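Local coordinates for protein Non-reducing end beta-L-arabinofuranosidase (Bacteroides thetaiotaomicron, PDB 5MQO) that probably hydrolyses glycosidic bonds in complex plant pectin as a gut-bacterial glycoside hydrolase of family GH127, likely an aceric acidase, at residues Asn301-Ala305 / Ile386-Phe391; Ala308-Ala312 / Arg394-Val398; Leu323-Trp327 / Lys403-Leu407. All coordinates share one frame; numbering follows the deposited sequence.

Contact 1. Residues Asn301-Ala305 / Ile386-Phe391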
loop_
_atom_site.group_PDB
_atom_site.type_symbol
_atom_site.label_atom_id
_atom_site.label_comp_id
_atom_site.label_asym_id
_atom_site.label_seq_id
_atom_site.Cartn_x
_atom_site.Cartn_y
_atom_site.Cartn_z
ATOM N N ASN A 301 0.849 -9.138 7.673
ATOM C CA ASN A 301 1.597 -8.063 7.113
ATOM C C ASN A 301 1.758 -6.943 8.142
ATOM O O ASN A 301 2.858 -6.416 8.260
ATOM C CB ASN A 301 0.948 -7.576 5.837
ATOM C CG ASN A 301 1.155 -8.516 4.667
ATOM O OD1 ASN A 301 1.953 -9.455 4.714
ATOM N ND2 ASN A 301 0.441 -8.242 3.579
ATOM N N TYR A 302 0.706 -6.622 8.908
ATOM C CA TYR A 302 0.818 -5.622 9.990
ATOM C C TYR A 302 1.813 -6.054 11.071
ATOM O O TYR A 302 2.560 -5.223 11.565
ATOM C CB TYR A 302 -0.556 -5.240 10.592
ATOM C CG TYR A 302 -1.313 -4.213 9.766
ATOM C CD1 TYR A 302 -1.100 -2.866 9.947
ATOM C CD2 TYR A 302 -2.186 -4.587 8.779
ATOM C CE1 TYR A 302 -1.763 -1.908 9.180
ATOM C CE2 TYR A 302 -2.853 -3.650 8.013
ATOM C CZ TYR A 302 -2.644 -2.306 8.217
ATOM O OH TYR A 302 -3.310 -1.370 7.452
ATOM N N LEU A 303 1.843 -7.353 11.397
ATOM C CA LEU A 303 2.898 -7.923 12.271
ATOM C C LEU A 303 4.248 -7.629 11.702
ATOM O O LEU A 303 5.077 -7.075 12.396
ATOM C CB LEU A 303 2.790 -9.446 12.447
ATOM C CG LEU A 303 3.977 -10.232 13.057
ATOM C CD1 LEU A 303 4.275 -9.813 14.473
ATOM C CD2 LEU A 303 3.713 -11.722 13.064
ATOM N N TYR A 304 4.461 -7.998 10.440
ATOM C CA TYR A 304 5.795 -7.861 9.837
ATOM C C TYR A 304 6.276 -6.390 9.853
ATOM O O TYR A 304 7.439 -6.106 10.180
ATOM C CB TYR A 304 5.888 -8.493 8.417
ATOM C CG TYR A 304 5.351 -9.887 8.313
ATOM C CD1 TYR A 304 5.479 -10.775 9.365
ATOM C CD2 TYR A 304 4.693 -10.322 7.156
ATOM C CE1 TYR A 304 4.973 -12.048 9.291
ATOM C CE2 TYR A 304 4.196 -11.616 7.068
ATOM C CZ TYR A 304 4.340 -12.470 8.148
ATOM O OH TYR A 304 3.866 -13.752 8.131
ATOM N N ALA A 305 5.351 -5.495 9.545
ATOM C CA ALA A 305 5.574 -4.070 9.631
ATOM C C ALA A 305 6.018 -3.640 11.014
ATOM O O ALA A 305 7.033 -2.948 11.163
ATOM C CB ALA A 305 4.287 -3.347 9.285
ATOM N N ILE A 386 -2.447 -2.844 1.864
ATOM C CA ILE A 386 -1.922 -1.699 2.618
ATOM C C ILE A 386 -0.875 -2.173 3.614
ATOM O O ILE A 386 0.072 -1.459 3.907
ATOM C CB ILE A 386 -3.054 -0.951 3.383
ATOM C CG1 ILE A 386 -4.016 -0.297 2.384
ATOM C CG2 ILE A 386 -2.494 0.086 4.377
ATOM C CD1 ILE A 386 -5.264 0.300 2.994
ATOM N N GLY A 387 -1.091 -3.356 4.170
ATOM C CA GLY A 387 -0.139 -3.947 5.089
ATOM C C GLY A 387 1.188 -4.229 4.417
ATOM O O GLY A 387 2.231 -3.841 4.924
ATOM N N ASN A 388 1.141 -4.901 3.270
ATOM C CA ASN A 388 2.344 -5.174 2.486
ATOM C C ASN A 388 3.051 -3.850 2.112
ATOM O O ASN A 388 4.282 -3.787 2.103
ATOM C CB ASN A 388 1.981 -5.951 1.232
ATOM C CG ASN A 388 3.188 -6.568 0.539
ATOM O OD1 ASN A 388 4.169 -7.002 1.167
ATOM N ND2 ASN A 388 3.099 -6.658 -0.780
ATOM N N MET A 389 2.276 -2.807 1.825
ATOM C CA MET A 389 2.825 -1.502 1.487
ATOM C C MET A 389 3.608 -0.875 2.662
ATOM O O MET A 389 4.736 -0.444 2.496
ATOM C CB MET A 389 1.689 -0.575 1.080
ATOM C CG MET A 389 2.149 0.818 0.707
ATOM S SD MET A 389 0.801 1.955 0.406
ATOM C CE MET A 389 1.678 3.483 0.615
ATOM N N LEU A 390 2.972 -0.838 3.831
ATOM C CA LEU A 390 3.563 -0.327 5.054
ATOM C C LEU A 390 4.724 -1.209 5.573
ATOM O O LEU A 390 5.682 -0.688 6.113
ATOM C CB LEU A 390 2.501 -0.198 6.126
ATOM C CG LEU A 390 1.300 0.734 5.958
ATOM C CD1 LEU A 390 0.274 0.444 7.064
ATOM C CD2 LEU A 390 1.677 2.197 5.997
ATOM N N PHE A 391 4.641 -2.532 5.416
ATOM C CA PHE A 391 5.804 -3.409 5.664
ATOM C C PHE A 391 6.974 -2.939 4.790
ATOM O O PHE A 391 8.065 -2.654 5.291
ATOM C CB PHE A 391 5.452 -4.890 5.410
ATOM C CG PHE A 391 6.613 -5.875 5.560
ATOM C CD1 PHE A 391 7.610 -5.723 6.533
ATOM C CD2 PHE A 391 6.669 -7.009 4.752
ATOM C CE1 PHE A 391 8.652 -6.648 6.668
ATOM C CE2 PHE A 391 7.717 -7.939 4.885
ATOM C CZ PHE A 391 8.717 -7.745 5.840
#
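Tyr304 CB sits over the centre of the Phe391 ring, 3.6 Å from its centroid, as a CH-pi contact. The approach is almost straight down, 7° off the ring normal. Phe391 reaches it with CG anti to its own backbone N (chi1 177°), which lays the ring against the Tyr304-Ala305 backbone. The Tyr304 ring itself leads away from the helix 382-399 backbone and turns an edge to the Phe391 face, an edge-to-face pair with planes at 56°. Tyr302 starts out pointing away, but with CG anti to its carbonyl carbon the phenol swings back across the other helix. One ring face lies on Gly387 CA, 4.0 Å from Tyr302 CE2, and Tyr302 CE1 meets Leu390 CD1 at 3.8 Å. Its hydroxyl passes Ile386 CG2 and ends in a hydrogen bond to Asn461. Asn301 CB packs against the Gly387 backbone, 3.6 Å from Gly387 C; a CB on Gly387 would collide with it. The buried Asn301 amide is satisfied at both ends, OD1 by Tyr367 and ND2 by Ala384 O, while its ND2 merely rests against Asn388 CB at 3.6 Å. With axes 8.0 Å apart and nearly parallel, this is a close glycine-mediated helix pair, buried in the helical GH127 catalytic domain of the six-hairpin clan.

Contact 2. Residues Ala308-Ala312 / Arg394-Val398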
loop_
_atom_site.group_PDB
_atom_site.type_symbol
_atom_site.label_atom_id
_atom_site.label_comp_id
_atom_site.label_asym_id
_atom_site.label_seq_id
_atom_site.Cartn_x
_atom_site.Cartn_y
_atom_site.Cartn_z
ATOM N N ALA A 308 9.495 -4.648 11.988
ATOM C CA ALA A 308 10.480 -3.810 11.337
ATOM C C ALA A 308 10.648 -2.530 12.096
ATOM O O ALA A 308 11.760 -2.047 12.271
ATOM C CB ALA A 308 10.076 -3.514 9.922
ATOM N N ASP A 309 9.528 -2.000 12.566
ATOM C CA ASP A 309 9.538 -0.847 13.467
ATOM C C ASP A 309 10.298 -1.097 14.783
ATOM O O ASP A 309 11.068 -0.242 15.224
ATOM C CB ASP A 309 8.104 -0.351 13.721
ATOM C CG ASP A 309 7.684 0.722 12.746
ATOM O OD1 ASP A 309 8.578 1.391 12.185
ATOM O OD2 ASP A 309 6.462 0.917 12.564
ATOM N N VAL A 310 10.131 -2.269 15.389
ATOM C CA VAL A 310 10.942 -2.615 16.571
ATOM C C VAL A 310 12.396 -2.754 16.179
ATOM O O VAL A 310 13.265 -2.215 16.881
ATOM C CB VAL A 310 10.445 -3.871 17.305
ATOM C CG1 VAL A 310 11.456 -4.339 18.372
ATOM C CG2 VAL A 310 9.076 -3.571 17.923
ATOM N N TYR A 311 12.664 -3.409 15.041
ATOM C CA TYR A 311 14.048 -3.540 14.566
ATOM C C TYR A 311 14.716 -2.172 14.392
ATOM O O TYR A 311 15.872 -2.002 14.760
ATOM C CB TYR A 311 14.162 -4.360 13.278
ATOM C CG TYR A 311 15.574 -4.331 12.798
ATOM C CD1 TYR A 311 16.542 -5.165 13.365
ATOM C CD2 TYR A 311 15.983 -3.378 11.856
ATOM C CE1 TYR A 311 17.875 -5.090 12.960
ATOM C CE2 TYR A 311 17.299 -3.296 11.446
ATOM C CZ TYR A 311 18.232 -4.145 11.989
ATOM O OH TYR A 311 19.503 -3.999 11.542
ATOM N N ALA A 312 13.981 -1.198 13.855
ATOM C CA ALA A 312 14.511 0.159 13.671
ATOM C C ALA A 312 15.112 0.747 14.944
ATOM O O ALA A 312 16.050 1.533 14.872
ATOM C CB ALA A 312 13.424 1.091 13.167
ATOM N N ARG A 394 8.677 0.388 5.846
ATOM C CA ARG A 394 9.583 0.248 6.987
ATOM C C ARG A 394 10.891 -0.416 6.566
ATOM O O ARG A 394 11.988 0.036 6.937
ATOM C CB ARG A 394 8.949 -0.565 8.092
ATOM C CG ARG A 394 8.147 0.231 9.106
ATOM C CD ARG A 394 6.909 0.822 8.507
ATOM N NE ARG A 394 6.067 1.441 9.509
ATOM C CZ ARG A 394 5.098 2.305 9.228
ATOM N NH1 ARG A 394 4.802 2.649 7.974
ATOM N NH2 ARG A 394 4.397 2.821 10.225
ATOM N N MET A 395 10.782 -1.458 5.749
ATOM C CA MET A 395 11.984 -2.119 5.231
ATOM C C MET A 395 12.866 -1.166 4.394
ATOM O O MET A 395 14.095 -1.190 4.511
ATOM C CB MET A 395 11.620 -3.375 4.445
ATOM C CG MET A 395 10.938 -4.440 5.300
ATOM S SD MET A 395 11.967 -5.236 6.544
ATOM C CE MET A 395 13.062 -6.174 5.490
ATOM N N LEU A 396 12.242 -0.318 3.588
ATOM C CA LEU A 396 12.976 0.751 2.924
ATOM C C LEU A 396 13.753 1.613 3.933
ATOM O O LEU A 396 14.972 1.784 3.775
ATOM C CB LEU A 396 12.052 1.641 2.094
ATOM C CG LEU A 396 12.704 2.798 1.313
ATOM C CD1 LEU A 396 13.644 2.283 0.218
ATOM C CD2 LEU A 396 11.609 3.667 0.712
ATOM N N GLU A 397 13.067 2.131 4.957
ATOM C CA GLU A 397 13.699 3.097 5.898
ATOM C C GLU A 397 14.851 2.443 6.723
ATOM O O GLU A 397 15.882 3.037 6.941
ATOM C CB GLU A 397 12.640 3.794 6.795
ATOM C CG GLU A 397 11.555 4.550 6.003
ATOM C CD GLU A 397 11.042 5.852 6.634
ATOM O OE1 GLU A 397 10.661 5.925 7.843
ATOM O OE2 GLU A 397 11.000 6.843 5.878
ATOM N N VAL A 398 14.666 1.196 7.118
ATOM C CA VAL A 398 15.688 0.413 7.806
ATOM C C VAL A 398 16.902 -0.025 6.969
ATOM O O VAL A 398 17.936 -0.343 7.548
ATOM C CB VAL A 398 15.013 -0.856 8.374
ATOM C CG1 VAL A 398 16.003 -1.949 8.703
ATOM C CG2 VAL A 398 14.180 -0.505 9.594
#
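Two neighbouring, nearly parallel helices of the GH127 catalytic domain, a helical domain of the six-hairpin clan, meet here along 308-312 and 394-398, their axes 9.6 Å apart and crossing at 18°. Ala308 faces Arg394 and Ala312 faces Val398, the CA atoms 6.0 Å apart in both pairs. Ala308 CB abuts Arg394 CB at 3.6 Å. The arginine chain bends at chi2 (68°), folding the guanidinium back toward Asp309, and then runs extended. Arg394 NE donates to Asp309 OD2 at 3.1 Å in a buried salt bridge whose N-H points almost straight at the oxygen (173°). The oxygen lies in the guanidinium plane, at its edge, yet the donor approaches from above the carboxylate plane. The carboxylate also lies against the aliphatic part of the arginine, with Asp309 OD1 3.3 Å from Arg394 CG. Asp309 OD1 has its own charged mate in Arg253, so two arginines grip one carboxylate and would be expected to favour its ionised form. A leucine in place of Arg394 would probably leave Asp309 OD2 without this charged donor inside the protein, its carboxylate then leaning more on Arg253. One turn on, Val398 splits its branches: CG1 presses on the edge of the Tyr311 ring, 3.3 Å from Tyr311 CE2, while CG2 touches Ala312 CB at 4.0 Å. Met320 of helix 317-333 packs on Tyr311, Met395 and Val398, and Leu323 on Ala308. Helix 243-255 flanks the salt bridge through Met246, and the loop residue Met28 lies against Ala312 and Val398.

Contact 3. Residues Leu323-Trp327 / Lys403-Leu407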
loop_
_atom_site.group_PDB
_atom_site.type_symbol
_atom_site.label_atom_id
_atom_site.label_comp_id
_atom_site.label_asym_id
_atom_site.label_seq_id
_atom_site.Cartn_x
_atom_site.Cartn_y
_atom_site.Cartn_z
ATOM N N LEU A 323 12.679 -11.219 8.994
ATOM C CA LEU A 323 11.931 -10.303 8.118
ATOM C C LEU A 323 12.356 -10.442 6.680
ATOM O O LEU A 323 11.497 -10.370 5.799
ATOM C CB LEU A 323 12.033 -8.849 8.567
ATOM C CG LEU A 323 11.317 -8.488 9.881
ATOM C CD1 LEU A 323 11.684 -7.061 10.305
ATOM C CD2 LEU A 323 9.805 -8.669 9.787
ATOM N N THR A 324 13.647 -10.698 6.425
ATOM C CA THR A 324 14.118 -10.883 5.022
ATOM C C THR A 324 13.731 -12.219 4.370
ATOM O O THR A 324 13.469 -12.212 3.211
ATOM C CB THR A 324 15.624 -10.558 4.807
ATOM O OG1 THR A 324 16.438 -11.332 5.675
ATOM C CG2 THR A 324 15.897 -9.154 5.137
ATOM N N SER A 325 13.630 -13.339 5.063
ATOM C CA SER A 325 13.077 -14.530 4.373
ATOM C C SER A 325 11.549 -14.484 4.246
ATOM O O SER A 325 10.999 -15.067 3.322
ATOM C CB SER A 325 13.579 -15.899 4.913
ATOM O OG SER A 325 13.586 -15.892 6.309
ATOM N N ILE A 326 10.877 -13.796 5.163
ATOM C CA ILE A 326 9.420 -13.610 5.070
ATOM C C ILE A 326 9.113 -12.678 3.877
ATOM O O ILE A 326 8.190 -12.940 3.099
ATOM C CB ILE A 326 8.817 -13.058 6.397
ATOM C CG1 ILE A 326 8.991 -14.074 7.498
ATOM C CG2 ILE A 326 7.316 -12.787 6.279
ATOM C CD1 ILE A 326 8.572 -13.576 8.866
ATOM N N TRP A 327 9.876 -11.594 3.746
ATOM C CA TRP A 327 9.650 -10.654 2.653
ATOM C C TRP A 327 9.859 -11.436 1.378
ATOM O O TRP A 327 9.006 -11.456 0.512
ATOM C CB TRP A 327 10.593 -9.440 2.726
ATOM C CG TRP A 327 10.479 -8.532 1.550
ATOM C CD1 TRP A 327 9.595 -7.515 1.386
ATOM C CD2 TRP A 327 11.279 -8.567 0.367
ATOM N NE1 TRP A 327 9.781 -6.913 0.154
ATOM C CE2 TRP A 327 10.813 -7.547 -0.489
ATOM C CE3 TRP A 327 12.349 -9.369 -0.062
ATOM C CZ2 TRP A 327 11.397 -7.301 -1.762
ATOM C CZ3 TRP A 327 12.926 -9.125 -1.334
ATOM C CH2 TRP A 327 12.444 -8.102 -2.161
ATOM N N LYS A 403 14.651 -1.694 -3.674
ATOM C CA LYS A 403 13.748 -2.786 -4.007
ATOM C C LYS A 403 12.500 -2.796 -3.111
ATOM O O LYS A 403 11.444 -3.247 -3.535
ATOM C CB LYS A 403 14.473 -4.131 -3.964
ATOM C CG LYS A 403 14.682 -4.697 -2.569
ATOM C CD LYS A 403 15.635 -5.870 -2.588
ATOM C CE LYS A 403 15.672 -6.580 -1.245
ATOM N NZ LYS A 403 16.060 -8.002 -1.439
ATOM N N TYR A 404 12.625 -2.303 -1.883
ATOM C CA TYR A 404 11.465 -2.146 -1.021
ATOM C C TYR A 404 10.588 -0.987 -1.482
ATOM O O TYR A 404 9.369 -1.066 -1.390
ATOM C CB TYR A 404 11.891 -1.966 0.441
ATOM C CG TYR A 404 12.629 -3.163 1.012
ATOM C CD1 TYR A 404 11.983 -4.408 1.152
ATOM C CD2 TYR A 404 13.964 -3.068 1.391
ATOM C CE1 TYR A 404 12.650 -5.501 1.669
ATOM C CE2 TYR A 404 14.633 -4.157 1.892
ATOM C CZ TYR A 404 13.971 -5.364 2.034
ATOM O OH TYR A 404 14.637 -6.443 2.539
ATOM N N ALA A 405 11.199 0.078 -1.996
ATOM C CA ALA A 405 10.429 1.166 -2.611
ATOM C C ALA A 405 9.555 0.746 -3.819
ATOM O O ALA A 405 8.447 1.286 -3.993
ATOM C CB ALA A 405 11.337 2.330 -2.990
ATOM N N GLU A 406 10.044 -0.190 -4.630
ATOM C CA GLU A 406 9.280 -0.745 -5.753
ATOM C C GLU A 406 7.938 -1.328 -5.297
ATOM O O GLU A 406 6.879 -1.045 -5.886
ATOM C CB GLU A 406 10.104 -1.840 -6.443
ATOM C CG GLU A 406 9.553 -2.383 -7.755
ATOM C CD GLU A 406 9.360 -1.337 -8.830
ATOM O OE1 GLU A 406 10.217 -0.440 -8.977
ATOM O OE2 GLU A 406 8.340 -1.407 -9.542
ATOM N N LEU A 407 7.985 -2.096 -4.215
ATOM C CA LEU A 407 6.791 -2.715 -3.638
ATOM C C LEU A 407 5.808 -1.743 -3.044
ATOM O O LEU A 407 4.591 -1.951 -3.159
ATOM C CB LEU A 407 7.198 -3.796 -2.626
ATOM C CG LEU A 407 7.552 -5.010 -3.514
ATOM C CD1 LEU A 407 8.773 -5.726 -3.047
ATOM C CD2 LEU A 407 6.373 -5.963 -3.629
#
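Trp327 extends its indole away from its own helix with CG anti to the backbone N (chi1 174°), far enough to bridge to Tyr404, whose CG stands anti to the carbonyl carbon (chi1 -63°) and carries the phenol back toward the tryptophan. They meet as a T-shaped pair: the CD1-CE1 edge of Tyr404 stands over one face of the indole, the planes at 69° and the centroids of the Trp327 five-membered ring and the Tyr404 ring 4.7 Å apart. Tyr404 CE1 comes within 3.5 Å of Trp327 CE2. Leu407 arrives from the opposite direction, its CD1 near the indole plane at the edge between NE1 and CZ2, 3.3 Å from Trp327 CZ2. Lys403 runs extended beyond CG and reaches the CZ3-CH2 end of the indole, bringing its NZ 3.3 Å from Trp327 CZ3, while CE lies equally near CZ3 and CH2. Thr324, partly exposed, touches the Tyr404 hydroxyl oxygen with CG2 at 4.0 Å. The indole N-H is spent on Asn392 OD1 of helix 382-399, which, with the packing, helps fix the rotation of the ring. With axes 13.8 Å apart, the contact is made by side chains reaching across, without close approach of the backbones. Helix 382-399 lies alongside, Asn392, Met395 and Thr399 packing on Tyr404, while helix 297-314 backs the other segment through Val307 on Leu323 and Tyr304 on Ile326.

Overall arrangement
Contacts 1 and 2 join the same two helices, 297-314 and 382-399, at successive levels, whereas contact 3 joins the helices that follow each of them, 317-333 and 402-416. Contact 1 is wholly buried and nearest the centre of the chain, with close backbones and aromatic packing. Contact 2, farthest from the centre and with Tyr311 partly exposed, has more widely spaced helices and adds a buried salt bridge to its apolar contacts. Contact 3 has no close backbone approach and relies on long side chains around an indole, with partly exposed Thr324 and Lys403. Leu323 ties contact 3 to contact 1, touching Tyr304 and Phe391.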